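Local coordinates for protein probable diphthine synthase (Aeropyrum pernix, PDB 1WDE) that probably trimethylates the amino group of a modified histidine in translation elongation factor 2 with S-adenosyl-L-methionine, a step of diphthamide biosynthesis, at residues A[256-261]-A[271-276]. Numbering follows the deposited sequence.
Sequences VEEWLL and LEYDRS
Asp274 OD2 is gripped twice by Ser276, in the loop whose Leu271 packs on Leu261 and Glu258, and whose Tyr273 meets Glu258, of helix 255-264. Ser276 N reaches Asp274 OD2 at 2.8 Å with an angle of 160°, closing an Asx turn, while Ser276 OG, also 2.8 Å from Asp274 OD2, meets the syn lone pair of that oxygen, on the side of OD1. Aspartate suits this place because its short side chain can fold back onto the chain two residues on while its second oxygen, OD1, forms a salt bridge with Arg210. Across the contact, the apolar part is a pair of leucines. Leu261 and Leu271 cross at about a right angle, and Leu261 CD2 meets Leu271 CD1 at 3.8 Å. The same methyl of Leu271 lies 3.9 Å from the backbone oxygen Glu258 O, so it bridges residues three apart on the helix; both leucines also touch Tyr228 of strand 225-229. The Glu258 chain, extended beyond CG, carries its carboxylate to the hydroxyl end of Tyr273, the two side chains crossing at about a right angle. There Glu258 OE1 comes to the ring edge, near its plane, 3.6 Å from Tyr273 OH, with the carboxylate and ring planes 71° apart. With CG between the backbone N and the carbonyl carbon (chi1 66°), the Tyr273 side chain also touches Pro212 and Tyr228. No hydrogen bond joins the two segments. Away from the annotated cofactor-binding residues, this loop links helix 255-264 to helix 277-287 through an Asx turn, with Ser276 at the N-cap position.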
loop_
_atom_site.group_PDB
_atom_site.type_symbol
_atom_site.label_atom_id
_atom_site.label_comp_id
_atom_site.label_asym_id
_atom_site.label_seq_id
_atom_site.Cartn_x
_atom_site.Cartn_y
_atom_site.Cartn_z
ATOM N N VAL A 256 -4.356 -24.216 -7.914
ATOM C CA VAL A 256 -3.428 -23.600 -8.854
ATOM C C VAL A 256 -2.630 -22.491 -8.160
ATOM O O VAL A 256 -1.449 -22.310 -8.444
ATOM C CB VAL A 256 -4.172 -23.043 -10.100
ATOM C CG1 VAL A 256 -3.250 -22.138 -10.908
ATOM C CG2 VAL A 256 -4.632 -24.214 -10.990
ATOM N N GLU A 257 -3.257 -21.775 -7.227
ATOM C CA GLU A 257 -2.553 -20.701 -6.518
ATOM C C GLU A 257 -1.414 -21.173 -5.617
ATOM O O GLU A 257 -0.398 -20.493 -5.497
ATOM C CB GLU A 257 -3.528 -19.871 -5.694
ATOM C CG GLU A 257 -4.329 -18.857 -6.519
ATOM C CD GLU A 257 -5.217 -18.026 -5.632
ATOM O OE1 GLU A 257 -5.953 -18.611 -4.815
ATOM O OE2 GLU A 257 -5.172 -16.791 -5.734
ATOM N N GLU A 258 -1.606 -22.310 -4.952
ATOM C CA GLU A 258 -0.575 -22.893 -4.092
ATOM C C GLU A 258 0.652 -23.188 -4.943
ATOM O O GLU A 258 1.796 -22.997 -4.514
ATOM C CB GLU A 258 -1.068 -24.206 -3.459
ATOM C CG GLU A 258 -2.060 -23.988 -2.325
ATOM C CD GLU A 258 -2.583 -25.289 -1.703
ATOM O OE1 GLU A 258 -3.300 -25.199 -0.680
ATOM O OE2 GLU A 258 -2.288 -26.386 -2.232
ATOM N N TRP A 259 0.403 -23.664 -6.159
ATOM C CA TRP A 259 1.482 -23.988 -7.082
ATOM C C TRP A 259 2.179 -22.700 -7.517
ATOM O O TRP A 259 3.409 -22.637 -7.511
ATOM C CB TRP A 259 0.901 -24.755 -8.272
ATOM C CG TRP A 259 1.817 -24.993 -9.440
ATOM C CD1 TRP A 259 2.952 -25.760 -9.467
ATOM C CD2 TRP A 259 1.658 -24.463 -10.763
ATOM N NE1 TRP A 259 3.511 -25.739 -10.731
ATOM C CE2 TRP A 259 2.735 -24.949 -11.543
ATOM C CE3 TRP A 259 0.711 -23.623 -11.365
ATOM C CZ2 TRP A 259 2.888 -24.619 -12.896
ATOM C CZ3 TRP A 259 0.864 -23.295 -12.711
ATOM C CH2 TRP A 259 1.946 -23.793 -13.461
ATOM N N LEU A 260 1.398 -21.679 -7.879
ATOM C CA LEU A 260 1.939 -20.382 -8.310
ATOM C C LEU A 260 2.725 -19.699 -7.196
ATOM O O LEU A 260 3.836 -19.229 -7.428
ATOM C CB LEU A 260 0.810 -19.440 -8.762
ATOM C CG LEU A 260 -0.005 -19.868 -9.990
ATOM C CD1 LEU A 260 -1.193 -18.910 -10.210
ATOM C CD2 LEU A 260 0.910 -19.889 -11.202
ATOM N N LEU A 261 2.140 -19.631 -5.995
ATOM C CA LEU A 261 2.788 -19.001 -4.833
ATOM C C LEU A 261 4.056 -19.749 -4.398
ATOM O O LEU A 261 5.045 -19.135 -3.984
ATOM C CB LEU A 261 1.818 -18.913 -3.643
ATOM C CG LEU A 261 2.418 -18.268 -2.386
ATOM C CD1 LEU A 261 2.810 -16.839 -2.707
ATOM C CD2 LEU A 261 1.418 -18.286 -1.225
ATOM N N LEU A 271 2.774 -26.227 0.652
ATOM C CA LEU A 271 3.181 -25.074 1.425
ATOM C C LEU A 271 2.655 -25.483 2.788
ATOM O O LEU A 271 1.602 -26.104 2.878
ATOM C CB LEU A 271 2.475 -23.800 0.938
ATOM C CG LEU A 271 2.936 -23.248 -0.412
ATOM C CD1 LEU A 271 2.138 -21.985 -0.788
ATOM C CD2 LEU A 271 4.423 -22.942 -0.321
ATOM N N GLU A 272 3.379 -25.158 3.847
ATOM C CA GLU A 272 2.939 -25.537 5.173
ATOM C C GLU A 272 2.278 -24.376 5.881
ATOM O O GLU A 272 2.748 -23.239 5.801
ATOM C CB GLU A 272 4.129 -26.051 5.990
ATOM C CG GLU A 272 4.773 -27.289 5.384
ATOM C CD GLU A 272 6.075 -27.672 6.057
ATOM O OE1 GLU A 272 6.937 -26.783 6.237
ATOM O OE2 GLU A 272 6.243 -28.862 6.395
ATOM N N TYR A 273 1.169 -24.674 6.553
ATOM C CA TYR A 273 0.414 -23.692 7.322
ATOM C C TYR A 273 -0.700 -24.418 8.070
ATOM O O TYR A 273 -1.020 -25.559 7.748
ATOM C CB TYR A 273 -0.147 -22.605 6.405
ATOM C CG TYR A 273 -1.185 -23.071 5.420
ATOM C CD1 TYR A 273 -2.499 -23.301 5.819
ATOM C CD2 TYR A 273 -0.866 -23.240 4.077
ATOM C CE1 TYR A 273 -3.468 -23.682 4.905
ATOM C CE2 TYR A 273 -1.826 -23.621 3.155
ATOM C CZ TYR A 273 -3.125 -23.838 3.573
ATOM O OH TYR A 273 -4.081 -24.202 2.657
ATOM N N ASP A 274 -1.273 -23.756 9.071
ATOM C CA ASP A 274 -2.322 -24.339 9.900
ATOM C C ASP A 274 -3.514 -24.830 9.076
ATOM O O ASP A 274 -4.261 -24.045 8.497
ATOM C CB ASP A 274 -2.757 -23.318 10.966
ATOM C CG ASP A 274 -3.726 -23.904 11.968
ATOM O OD1 ASP A 274 -3.570 -23.626 13.170
ATOM O OD2 ASP A 274 -4.648 -24.641 11.551
ATOM N N ARG A 275 -3.693 -26.148 9.050
ATOM C CA ARG A 275 -4.754 -26.758 8.256
ATOM C C ARG A 275 -6.165 -26.801 8.829
ATOM O O ARG A 275 -7.033 -27.509 8.311
ATOM C CB ARG A 275 -4.305 -28.150 7.804
ATOM C CG ARG A 275 -3.253 -28.076 6.694
ATOM C CD ARG A 275 -2.788 -29.449 6.244
ATOM N NE ARG A 275 -1.915 -29.392 5.068
ATOM C CZ ARG A 275 -0.736 -28.771 5.021
ATOM N NH1 ARG A 275 -0.029 -28.786 3.899
ATOM N NH2 ARG A 275 -0.263 -28.136 6.089
ATOM N N SER A 276 -6.408 -26.033 9.883
ATOM C CA SER A 276 -7.745 -25.976 10.445
ATOM C C SER A 276 -8.215 -24.518 10.587
ATOM O O SER A 276 -9.399 -24.255 10.729
ATOM C CB SER A 276 -7.780 -26.694 11.796
ATOM O OG SER A 276 -6.696 -26.306 12.620
#